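Local structure of tapirin (Caldicellulosiruptor kristjanssonii, 6N2B) at residues A[276-281]-A[287-292]; A[487-492]-A[525-530]; A[512-517]-A[544-549]. The protein probably attaches the cell to cellulose, as a calcium-containing adhesin whose C-terminal domain is built on a beta-helix. One frame throughout, in Å; residues are numbered along the deposited sequence.

Interaction 1 of 3, residues A[276-281]-A[287-292]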
ATOM      1  N   LEU A 276      -2.562  -2.685 -11.037  1.00 28.61           N
ATOM      2  CA  LEU A 276      -2.574  -3.397  -9.762  1.00 24.97           C
ATOM      3  C   LEU A 276      -2.899  -4.858 -10.036  1.00 28.71           C
ATOM      4  O   LEU A 276      -3.810  -5.158 -10.811  1.00 33.85           O
ATOM      5  CB  LEU A 276      -3.593  -2.790  -8.786  1.00 22.95           C
ATOM      6  CG  LEU A 276      -3.987  -3.559  -7.518  1.00 23.83           C
ATOM      7  CD1 LEU A 276      -2.752  -3.912  -6.688  1.00 17.02           C
ATOM      8  CD2 LEU A 276      -4.972  -2.740  -6.688  1.00 13.78           C
ATOM      9  N   VAL A 277      -2.145  -5.767  -9.431  1.00 19.97           N
ATOM     10  CA  VAL A 277      -2.312  -7.184  -9.716  1.00 24.51           C
ATOM     11  C   VAL A 277      -2.228  -7.953  -8.408  1.00 24.34           C
ATOM     12  O   VAL A 277      -1.178  -7.961  -7.759  1.00 30.18           O
ATOM     13  CB  VAL A 277      -1.257  -7.711 -10.709  1.00 29.33           C
ATOM     14  CG1 VAL A 277      -1.514  -9.163 -11.038  1.00 19.74           C
ATOM     15  CG2 VAL A 277      -1.270  -6.896 -11.980  1.00 30.34           C
ATOM     16  N   PHE A 278      -3.326  -8.590  -8.018  1.00 24.26           N
ATOM     17  CA  PHE A 278      -3.283  -9.663  -7.033  1.00 25.14           C
ATOM     18  C   PHE A 278      -3.059 -10.961  -7.790  1.00 28.39           C
ATOM     19  O   PHE A 278      -3.926 -11.399  -8.548  1.00 29.84           O
ATOM     20  CB  PHE A 278      -4.565  -9.722  -6.222  1.00 21.42           C
ATOM     21  CG  PHE A 278      -4.670  -8.653  -5.204  1.00 23.65           C
ATOM     22  CD1 PHE A 278      -5.087  -7.388  -5.561  1.00 19.90           C
ATOM     23  CD2 PHE A 278      -4.349  -8.906  -3.879  1.00 27.07           C
ATOM     24  CE1 PHE A 278      -5.188  -6.389  -4.615  1.00 19.27           C
ATOM     25  CE2 PHE A 278      -4.454  -7.914  -2.931  1.00 24.30           C
ATOM     26  CZ  PHE A 278      -4.878  -6.651  -3.303  1.00 19.54           C
ATOM     27  N   ASN A 279      -1.902 -11.580  -7.585  1.00 29.37           N
ATOM     28  CA  ASN A 279      -1.479 -12.633  -8.497  1.00 32.40           C
ATOM     29  C   ASN A 279      -2.180 -13.960  -8.250  1.00 29.80           C
ATOM     30  O   ASN A 279      -2.361 -14.740  -9.191  1.00 29.11           O
ATOM     31  CB  ASN A 279       0.024 -12.816  -8.399  1.00 34.04           C
ATOM     32  CG  ASN A 279       0.648 -12.988  -9.740  1.00 42.73           C
ATOM     33  OD1 ASN A 279       0.695 -12.042 -10.529  1.00 33.72           O
ATOM     34  ND2 ASN A 279       1.120 -14.200 -10.031  1.00 62.83           N
ATOM     35  N   GLY A 280      -2.564 -14.244  -7.013  1.00 27.76           N
ATOM     36  CA  GLY A 280      -3.242 -15.490  -6.734  1.00 32.80           C
ATOM     37  C   GLY A 280      -2.970 -16.084  -5.369  1.00 31.81           C
ATOM     38  O   GLY A 280      -1.818 -16.250  -4.954  1.00 28.79           O
ATOM     39  N   ALA A 281      -4.041 -16.441  -4.672  1.00 29.90           N
ATOM     40  CA  ALA A 281      -3.951 -17.012  -3.347  1.00 33.43           C
ATOM     41  C   ALA A 281      -4.489 -18.437  -3.327  1.00 36.54           C
ATOM     42  O   ALA A 281      -5.453 -18.747  -4.036  1.00 40.12           O
ATOM     43  CB  ALA A 281      -4.734 -16.165  -2.337  1.00 28.29           C
ATOM     44  N   ASN A 287      -6.511 -13.988  -0.015  1.00 23.80           N
ATOM     45  CA  ASN A 287      -6.342 -12.555   0.145  1.00 20.62           C
ATOM     46  C   ASN A 287      -7.650 -11.919   0.588  1.00 24.35           C
ATOM     47  O   ASN A 287      -8.734 -12.470   0.380  1.00 22.96           O
ATOM     48  CB  ASN A 287      -5.900 -11.887  -1.163  1.00 22.09           C
ATOM     49  CG  ASN A 287      -4.626 -12.480  -1.744  1.00 21.66           C
ATOM     50  OD1 ASN A 287      -3.708 -12.889  -1.019  1.00 18.55           O
ATOM     51  ND2 ASN A 287      -4.562 -12.517  -3.066  1.00 20.62           N
ATOM     52  N   THR A 288      -7.544 -10.745   1.212  1.00 20.39           N
ATOM     53  CA  THR A 288      -8.691  -9.862   1.364  1.00 22.38           C
ATOM     54  C   THR A 288      -8.252  -8.440   1.052  1.00 20.33           C
ATOM     55  O   THR A 288      -7.131  -8.047   1.378  1.00 25.63           O
ATOM     56  CB  THR A 288      -9.325  -9.922   2.776  1.00 19.93           C
ATOM     57  OG1 THR A 288      -8.356  -9.597   3.769  1.00 26.71           O
ATOM     58  CG2 THR A 288      -9.867 -11.299   3.072  1.00 21.31           C
ATOM     59  N   LEU A 289      -9.139  -7.679   0.417  1.00 19.22           N
ATOM     60  CA  LEU A 289      -8.975  -6.245   0.227  1.00 17.78           C
ATOM     61  C   LEU A 289     -10.267  -5.549   0.630  1.00 16.10           C
ATOM     62  O   LEU A 289     -11.337  -5.912   0.141  1.00 21.41           O
ATOM     63  CB  LEU A 289      -8.630  -5.916  -1.233  1.00 22.04           C
ATOM     64  CG  LEU A 289      -8.808  -4.444  -1.624  1.00 19.52           C
ATOM     65  CD1 LEU A 289      -7.725  -3.573  -1.007  1.00 12.32           C
ATOM     66  CD2 LEU A 289      -8.821  -4.299  -3.129  1.00 15.11           C
ATOM     67  N   ASN A 290     -10.180  -4.582   1.540  1.00 17.34           N
ATOM     68  CA  ASN A 290     -11.297  -3.701   1.890  1.00 19.76           C
ATOM     69  C   ASN A 290     -10.811  -2.283   1.678  1.00 24.19           C
ATOM     70  O   ASN A 290      -9.977  -1.786   2.446  1.00 20.17           O
ATOM     71  CB  ASN A 290     -11.760  -3.864   3.336  1.00 21.38           C
ATOM     72  CG  ASN A 290     -12.342  -5.215   3.615  1.00 30.60           C
ATOM     73  OD1 ASN A 290     -11.615  -6.208   3.742  1.00 26.47           O
ATOM     74  ND2 ASN A 290     -13.670  -5.269   3.729  1.00 42.06           N
ATOM     75  N   ALA A 291     -11.312  -1.633   0.643  1.00 18.65           N
ATOM     76  CA  ALA A 291     -10.820  -0.315   0.303  1.00 20.94           C
ATOM     77  C   ALA A 291     -11.995   0.617   0.102  1.00 27.21           C
ATOM     78  O   ALA A 291     -13.059   0.216  -0.373  1.00 28.54           O
ATOM     79  CB  ALA A 291      -9.939  -0.335  -0.946  1.00 18.10           C
ATOM     80  N   ASN A 292     -11.792   1.865   0.499  1.00 25.86           N
ATOM     81  CA  ASN A 292     -12.823   2.875   0.326  1.00 23.24           C
ATOM     82  C   ASN A 292     -12.903   3.294  -1.139  1.00 24.17           C
ATOM     83  O   ASN A 292     -13.871   2.978  -1.835  1.00 27.29           O
ATOM     84  CB  ASN A 292     -12.531   4.058   1.248  1.00 25.69           C
ATOM     85  CG  ASN A 292     -13.613   5.100   1.209  1.00 28.58           C
ATOM     86  OD1 ASN A 292     -14.725   4.832   0.753  1.00 33.78           O
ATOM     87  ND2 ASN A 292     -13.299   6.302   1.674  1.00 33.72           N
TER
HETATM   88  O   HOH W   1      -1.519 -12.715  -4.445  1.00 17.96           O
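A281, in the loop after strand 275-278, and N287, at the start of strand 287-291, have CA atoms 6.1 Å apart, yet no hydrogen bond runs directly between 276-281 and 287-292. The methyl CB of A281 lies 3.6 Å from the backbone N of N287 and also touches that residue's side-chain amide. F278 turns its ring toward the same amide. The chi1 of N287 (-56°), with CG beside the backbone N, brings ND2 to the ring edge, near the ring plane, 3.7 Å from CD2 of F278; ring and amide planes are 50° apart. OD1 also bonds to ND2 of N262 and ND2 to OH of Y309; both polar atoms of this buried amide thus have partners, which should fix its rotation. A water accepts from G280 N at 3.2 Å and, weakly, from N287 ND2. Deeper in, CZ of F278 rests obliquely 4.3 Å from CB of L289, while the ring of Y309 meets F278 edge-to-face. Strand 275-278 hydrogen-bonds to strands 254-257 and 300-303, and 287-291 pairs with 263-266 and 307-311, so the contact joins two faces across the interior of a parallel beta-helix, with a polar amide built into it.

Interaction 2 of 3, residues A[487-492]-A[525-530]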
ATOM      1  N   ILE A 487      17.359  -2.094   3.841  1.00 16.68           N
ATOM      2  CA  ILE A 487      17.385  -2.357   5.269  1.00 18.85           C
ATOM      3  C   ILE A 487      17.435  -3.866   5.441  1.00 20.03           C
ATOM      4  O   ILE A 487      16.654  -4.590   4.811  1.00 19.08           O
ATOM      5  CB  ILE A 487      16.162  -1.741   5.965  1.00 18.02           C
ATOM      6  CG1 ILE A 487      16.290  -0.215   5.959  1.00 19.28           C
ATOM      7  CG2 ILE A 487      15.987  -2.300   7.358  1.00 12.25           C
ATOM      8  CD1 ILE A 487      15.090   0.494   6.510  1.00 13.96           C
ATOM      9  N   THR A 488      18.380  -4.347   6.252  1.00 16.79           N
ATOM     10  CA  THR A 488      18.596  -5.782   6.397  1.00 18.86           C
ATOM     11  C   THR A 488      18.715  -6.135   7.867  1.00 21.35           C
ATOM     12  O   THR A 488      19.610  -5.642   8.552  1.00 25.79           O
ATOM     13  CB  THR A 488      19.851  -6.251   5.665  1.00 22.59           C
ATOM     14  OG1 THR A 488      19.707  -6.024   4.257  1.00 37.06           O
ATOM     15  CG2 THR A 488      20.033  -7.728   5.902  1.00 27.16           C
ATOM     16  N   PHE A 489      17.841  -7.010   8.340  1.00 16.91           N
ATOM     17  CA  PHE A 489      17.902  -7.513   9.697  1.00 19.94           C
ATOM     18  C   PHE A 489      18.336  -8.974   9.597  1.00 25.36           C
ATOM     19  O   PHE A 489      17.518  -9.872   9.391  1.00 24.56           O
ATOM     20  CB  PHE A 489      16.568  -7.329  10.376  1.00 21.72           C
ATOM     21  CG  PHE A 489      16.165  -5.882  10.532  1.00 24.04           C
ATOM     22  CD1 PHE A 489      17.092  -4.927  10.934  1.00 24.97           C
ATOM     23  CD2 PHE A 489      14.865  -5.471  10.264  1.00 25.43           C
ATOM     24  CE1 PHE A 489      16.724  -3.591  11.075  1.00 23.76           C
ATOM     25  CE2 PHE A 489      14.485  -4.145  10.414  1.00 24.59           C
ATOM     26  CZ  PHE A 489      15.411  -3.205  10.819  1.00 26.84           C
ATOM     27  N   SER A 490      19.649  -9.197   9.726  1.00 26.79           N
ATOM     28  CA  SER A 490      20.253 -10.518   9.551  1.00 28.85           C
ATOM     29  C   SER A 490      20.056 -11.427  10.748  1.00 28.10           C
ATOM     30  O   SER A 490      20.171 -12.654  10.610  1.00 25.59           O
ATOM     31  CB  SER A 490      21.759 -10.389   9.293  1.00 27.41           C
ATOM     32  OG  SER A 490      22.023 -10.374   7.901  1.00 44.80           O
ATOM     33  N   ASN A 491      19.783 -10.851  11.897  1.00 21.93           N
ATOM     34  CA  ASN A 491      19.689 -11.525  13.170  1.00 20.05           C
ATOM     35  C   ASN A 491      18.677 -10.776  14.031  1.00 23.06           C
ATOM     36  O   ASN A 491      19.014 -10.295  15.121  1.00 19.03           O
ATOM     37  CB  ASN A 491      21.069 -11.574  13.822  1.00 19.70           C
ATOM     38  CG  ASN A 491      21.278 -12.833  14.617  1.00 27.21           C
ATOM     39  OD1 ASN A 491      20.423 -13.722  14.621  1.00 36.86           O
ATOM     40  ND2 ASN A 491      22.414 -12.924  15.306  1.00 29.49           N
ATOM     41  N   PRO A 492      17.429 -10.656  13.579  1.00 27.84           N
ATOM     42  CA  PRO A 492      16.485  -9.757  14.269  1.00 23.21           C
ATOM     43  C   PRO A 492      16.301 -10.024  15.763  1.00 24.06           C
ATOM     44  O   PRO A 492      15.953  -9.085  16.490  1.00 26.87           O
ATOM     45  CB  PRO A 492      15.171  -9.970  13.500  1.00 23.06           C
ATOM     46  CG  PRO A 492      15.356 -11.239  12.731  1.00 22.74           C
ATOM     47  CD  PRO A 492      16.811 -11.323  12.419  1.00 23.26           C
ATOM     48  N   ALA A 525      11.816 -13.966  10.921  1.00 31.72           N
ATOM     49  CA  ALA A 525      10.859 -13.165  11.682  1.00 26.02           C
ATOM     50  C   ALA A 525      10.095 -12.242  10.741  1.00 24.36           C
ATOM     51  O   ALA A 525      10.583 -11.891   9.666  1.00 23.77           O
ATOM     52  CB  ALA A 525      11.550 -12.341  12.778  1.00 16.23           C
ATOM     53  N   GLY A 526       8.890 -11.867  11.151  1.00 24.57           N
ATOM     54  CA  GLY A 526       8.124 -10.869  10.445  1.00 27.71           C
ATOM     55  C   GLY A 526       8.268  -9.477  11.045  1.00 30.63           C
ATOM     56  O   GLY A 526       8.730  -9.301  12.167  1.00 29.47           O
ATOM     57  N   ILE A 527       7.879  -8.474  10.265  1.00 32.22           N
ATOM     58  CA  ILE A 527       7.869  -7.084  10.707  1.00 24.42           C
ATOM     59  C   ILE A 527       6.433  -6.688  11.002  1.00 21.06           C
ATOM     60  O   ILE A 527       5.530  -6.968  10.208  1.00 29.19           O
ATOM     61  CB  ILE A 527       8.467  -6.154   9.642  1.00 18.79           C
ATOM     62  CG1 ILE A 527       9.771  -6.730   9.098  1.00 22.51           C
ATOM     63  CG2 ILE A 527       8.635  -4.751  10.199  1.00 14.56           C
ATOM     64  CD1 ILE A 527      10.951  -6.455   9.928  1.00 20.22           C
ATOM     65  N   GLU A 528       6.220  -6.035  12.128  1.00 19.27           N
ATOM     66  CA  GLU A 528       4.964  -5.365  12.428  1.00 16.00           C
ATOM     67  C   GLU A 528       5.334  -3.898  12.571  1.00 20.48           C
ATOM     68  O   GLU A 528       5.848  -3.495  13.616  1.00 26.32           O
ATOM     69  CB  GLU A 528       4.334  -5.932  13.695  1.00 25.22           C
ATOM     70  CG  GLU A 528       3.279  -5.052  14.381  1.00 30.88           C
ATOM     71  CD  GLU A 528       1.861  -5.432  14.001  1.00 38.90           C
ATOM     72  OE1 GLU A 528       1.652  -6.611  13.592  1.00 42.01           O
ATOM     73  OE2 GLU A 528       0.964  -4.552  14.101  1.00 30.35           O
ATOM     74  N   LEU A 529       5.114  -3.109  11.519  1.00 20.53           N
ATOM     75  CA  LEU A 529       5.424  -1.678  11.528  1.00 17.59           C
ATOM     76  C   LEU A 529       4.170  -0.901  11.921  1.00 20.45           C
ATOM     77  O   LEU A 529       3.213  -0.812  11.146  1.00 21.92           O
ATOM     78  CB  LEU A 529       5.930  -1.220  10.164  1.00 16.50           C
ATOM     79  CG  LEU A 529       6.001   0.298   9.953  1.00 15.73           C
ATOM     80  CD1 LEU A 529       7.011   0.896  10.894  1.00 18.26           C
ATOM     81  CD2 LEU A 529       6.391   0.646   8.542  1.00 15.13           C
ATOM     82  N   ILE A 530       4.169  -0.333  13.117  1.00 18.79           N
ATOM     83  CA  ILE A 530       3.022   0.416  13.626  1.00 23.80           C
ATOM     84  C   ILE A 530       3.308   1.898  13.426  1.00 15.20           C
ATOM     85  O   ILE A 530       4.195   2.454  14.078  1.00 22.32           O
ATOM     86  CB  ILE A 530       2.751   0.102  15.106  1.00 23.99           C
ATOM     87  CG1 ILE A 530       2.690  -1.403  15.345  1.00 19.92           C
ATOM     88  CG2 ILE A 530       1.476   0.778  15.576  1.00 11.12           C
ATOM     89  CD1 ILE A 530       2.125  -1.760  16.710  1.00 17.40           C
TER
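F489 meets I527 and P492 meets A525 in a small, wholly apolar contact between two faces of the fold, in the part of the domain nearer the calcium site. The two strands are not paired with each other. Strand 487-489 is the middle one of a three-stranded parallel sheet, between 457-458 and 520-522, whereas 526-531 runs parallel to 504-508 and 221-224. The contact therefore spans the interior and buries 106 Å² in all, with no hydrogen bond between 487-492 and 525-530.

F489 presents its edge. I527 CD1 lies near the ring plane, 4.0 Å from CD2, and the two side chains cross at about a right angle. The bond from CA to CB of I527 does not aim at the ring; the bend at chi2 (-82°) swings the terminal methyl round to meet it. One face of the same ring takes CG2 of I487, two residues earlier in the strand, 3.6 Å above the plane and offset toward the rim. Past the end of that strand the chain turns through S490 and N491, where N491 N bonds to OD2 of D459, and P492 points back inward. Its CG stands 4.0 Å from CB of A525, just before strand 526-531 begins.

L505 and I522 also touch both F489 and P492, and I522 reaches I527 as well. E528, by contrast, pairs its OE2 with NE of R224 in a salt bridge away from this contact. The side chain of L436, a calcium-binding residue, is about 9 Å from that of F489. Only carbon meets carbon here, so cohesion presumably comes from dispersion and the exclusion of water; no hydrogen bond or charge sets the geometry, which probably rests on shape.

Interaction 3 of 3, residues A[512-517]-A[544-549]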
ATOM      1  N   ILE A 512      11.421   5.772   5.803  1.00 16.62           N
ATOM      2  CA  ILE A 512      11.572   6.593   4.610  1.00 18.65           C
ATOM      3  C   ILE A 512      12.744   6.046   3.814  1.00 17.26           C
ATOM      4  O   ILE A 512      13.864   5.943   4.323  1.00 17.86           O
ATOM      5  CB  ILE A 512      11.815   8.066   4.955  1.00 21.06           C
ATOM      6  CG1 ILE A 512      10.563   8.702   5.558  1.00 10.86           C
ATOM      7  CG2 ILE A 512      12.335   8.791   3.722  1.00 18.49           C
ATOM      8  CD1 ILE A 512      10.868   9.752   6.613  1.00 10.95           C
ATOM      9  N   THR A 513      12.502   5.699   2.572  1.00 17.00           N
ATOM     10  CA  THR A 513      13.530   5.103   1.742  1.00 19.09           C
ATOM     11  C   THR A 513      13.706   5.975   0.513  1.00 22.68           C
ATOM     12  O   THR A 513      12.726   6.451  -0.065  1.00 16.77           O
ATOM     13  CB  THR A 513      13.161   3.670   1.357  1.00 26.87           C
ATOM     14  OG1 THR A 513      12.157   3.698   0.333  1.00 20.89           O
ATOM     15  CG2 THR A 513      12.615   2.917   2.580  1.00 17.15           C
ATOM     16  N   LEU A 514      14.959   6.201   0.131  1.00 21.70           N
ATOM     17  CA  LEU A 514      15.274   7.201  -0.869  1.00 18.45           C
ATOM     18  C   LEU A 514      15.956   6.639  -2.097  1.00 18.31           C
ATOM     19  O   LEU A 514      16.091   7.362  -3.087  1.00 24.95           O
ATOM     20  CB  LEU A 514      16.157   8.297  -0.254  1.00 24.09           C
ATOM     21  CG  LEU A 514      15.503   8.949   0.966  1.00 16.60           C
ATOM     22  CD1 LEU A 514      16.520   9.557   1.902  1.00 25.59           C
ATOM     23  CD2 LEU A 514      14.533   9.997   0.510  1.00 18.78           C
ATOM     24  N   GLY A 515      16.375   5.386  -2.072  1.00 18.24           N
ATOM     25  CA  GLY A 515      16.985   4.805  -3.241  1.00 23.59           C
ATOM     26  C   GLY A 515      15.974   4.459  -4.309  1.00 29.68           C
ATOM     27  O   GLY A 515      14.779   4.290  -4.035  1.00 22.35           O
ATOM     28  N   SER A 516      16.486   4.355  -5.543  1.00 27.79           N
ATOM     29  CA  SER A 516      15.668   3.923  -6.675  1.00 28.89           C
ATOM     30  C   SER A 516      14.962   2.606  -6.380  1.00 35.71           C
ATOM     31  O   SER A 516      13.781   2.429  -6.706  1.00 31.46           O
ATOM     32  CB  SER A 516      16.539   3.782  -7.923  1.00 24.57           C
ATOM     33  OG  SER A 516      17.290   4.966  -8.138  1.00 49.41           O
ATOM     34  N   THR A 517      15.672   1.671  -5.767  1.00 34.26           N
ATOM     35  CA  THR A 517      15.121   0.388  -5.380  1.00 29.72           C
ATOM     36  C   THR A 517      15.303   0.215  -3.875  1.00 32.80           C
ATOM     37  O   THR A 517      16.244   0.752  -3.285  1.00 48.95           O
ATOM     38  CB  THR A 517      15.804  -0.731  -6.170  1.00 41.77           C
ATOM     39  OG1 THR A 517      14.933  -1.866  -6.259  1.00 53.61           O
ATOM     40  CG2 THR A 517      17.144  -1.127  -5.522  1.00 47.03           C
ATOM     41  N   SER A 544      14.998  19.093   7.652  1.00 25.31           N
ATOM     42  CA  SER A 544      16.313  19.643   7.354  1.00 22.50           C
ATOM     43  C   SER A 544      17.109  18.707   6.447  1.00 21.82           C
ATOM     44  O   SER A 544      17.657  19.135   5.430  1.00 17.52           O
ATOM     45  CB  SER A 544      17.044  19.920   8.660  1.00 16.43           C
ATOM     46  OG  SER A 544      18.438  19.975   8.455  1.00 49.85           O
ATOM     47  N   THR A 545      17.148  17.414   6.780  1.00 20.40           N
ATOM     48  CA  THR A 545      17.988  16.461   6.054  1.00 17.57           C
ATOM     49  C   THR A 545      17.568  16.318   4.586  1.00 24.11           C
ATOM     50  O   THR A 545      18.412  16.299   3.680  1.00 20.03           O
ATOM     51  CB  THR A 545      17.927  15.110   6.767  1.00 21.49           C
ATOM     52  OG1 THR A 545      18.627  15.204   8.008  1.00 32.84           O
ATOM     53  CG2 THR A 545      18.544  14.014   5.939  1.00 24.90           C
ATOM     54  N   LEU A 546      16.268  16.193   4.332  1.00 25.54           N
ATOM     55  CA  LEU A 546      15.763  16.027   2.972  1.00 27.95           C
ATOM     56  C   LEU A 546      15.473  17.342   2.263  1.00 22.96           C
ATOM     57  O   LEU A 546      15.069  17.307   1.093  1.00 22.84           O
ATOM     58  CB  LEU A 546      14.473  15.195   2.974  1.00 32.82           C
ATOM     59  CG  LEU A 546      14.519  13.829   3.644  1.00 29.54           C
ATOM     60  CD1 LEU A 546      13.131  13.171   3.606  1.00 15.09           C
ATOM     61  CD2 LEU A 546      15.604  12.959   2.984  1.00 23.35           C
ATOM     62  N   ASN A 547      15.640  18.485   2.935  1.00 20.36           N
ATOM     63  CA  ASN A 547      15.285  19.782   2.375  1.00 16.38           C
ATOM     64  C   ASN A 547      13.837  19.730   1.895  1.00 20.41           C
ATOM     65  O   ASN A 547      13.515  19.909   0.719  1.00 16.04           O
ATOM     66  CB  ASN A 547      16.258  20.173   1.261  1.00 22.56           C
ATOM     67  CG  ASN A 547      16.218  21.657   0.923  1.00 27.47           C
ATOM     68  OD1 ASN A 547      15.643  22.465   1.653  1.00 28.02           O
ATOM     69  ND2 ASN A 547      16.842  22.019  -0.198  1.00 21.98           N
ATOM     70  N   TYR A 548      12.970  19.417   2.852  1.00 25.42           N
ATOM     71  CA  TYR A 548      11.578  19.091   2.594  1.00 28.51           C
ATOM     72  C   TYR A 548      10.732  20.333   2.790  1.00 25.11           C
ATOM     73  O   TYR A 548      10.900  21.041   3.783  1.00 22.03           O
ATOM     74  CB  TYR A 548      11.089  17.990   3.534  1.00 24.49           C
ATOM     75  CG  TYR A 548       9.629  17.645   3.318  1.00 27.00           C
ATOM     76  CD1 TYR A 548       9.179  17.162   2.091  1.00 20.85           C
ATOM     77  CD2 TYR A 548       8.697  17.823   4.340  1.00 26.94           C
ATOM     78  CE1 TYR A 548       7.840  16.853   1.901  1.00 25.10           C
ATOM     79  CE2 TYR A 548       7.359  17.522   4.157  1.00 20.08           C
ATOM     80  CZ  TYR A 548       6.935  17.038   2.939  1.00 26.44           C
ATOM     81  OH  TYR A 548       5.604  16.738   2.756  1.00 23.56           O
ATOM     82  N   ILE A 549       9.825  20.592   1.855  1.00 27.31           N
ATOM     83  CA  ILE A 549       8.879  21.697   1.954  1.00 32.99           C
ATOM     84  C   ILE A 549       7.465  21.128   1.972  1.00 34.01           C
ATOM     85  O   ILE A 549       6.927  20.728   0.938  1.00 38.09           O
ATOM     86  CB  ILE A 549       9.052  22.706   0.803  1.00 32.66           C
ATOM     87  CG1 ILE A 549      10.494  23.181   0.706  1.00 27.40           C
ATOM     88  CG2 ILE A 549       8.134  23.897   1.016  1.00 23.62           C
ATOM     89  CD1 ILE A 549      11.039  23.225  -0.686  1.00 31.99           C
TER
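I512 opens the contact near the end of strand 510-513, its CG2 approaching CD1 of L546 at 4.5 Å, a light touch. The strand is flanked by 478-483, to which the backbone of I512 is bonded at L481 and S483, and by 207-211 on the other side. T513 turns away from the helix, and its OG1 bonds to OG of S211. At L514 the chain leaves the strand, but the side chain still points to the helix and carries the closest approach: CD1 lies 3.7 Å from CD2 of L546, and CD2 of L514 is 4.0 Å from that same methyl. The chi1 of L514 (-57°), which sets CG beside the backbone N, is what turns both branches to that methyl. L546 thus sets one methyl against both branches of L514 and the other toward I512. Helix 536-546 in this way packs against the side of 510-514 that carries I512 and L514 in the beta-helix domain, I542 adding a second apolar touch on I512 and L426 one on L514. While the loop of 512-517 continues through G515, the helix is closed directly after L546 by a Schellman motif, with N547 at positive phi (53°), one of the two bonds back into the last turn being N547 N to S544 O at 3.3 Å.

From the N terminus, interaction 1 comes first and closes the loop between strands 275-278 and 287-291, bridging two faces where one coil of the parallel beta-helix passes into the next. Interaction 2 opens at 487 and closes at 530; interaction 3 opens inside that span, at 512, and closes beyond it, at 549, so the two cross and none is nested. Strand 526-531, in interaction 2, is followed in the chain by helix 536-546, which interaction 3 holds against strand 510-513. The nearest atoms of interactions 2 and 3 are about 5 Å apart, without touching, while their centres lie about 21 Å apart. Interaction 1 stands separately, its centre about 24 Å and about 29 Å from those of interactions 2 and 3.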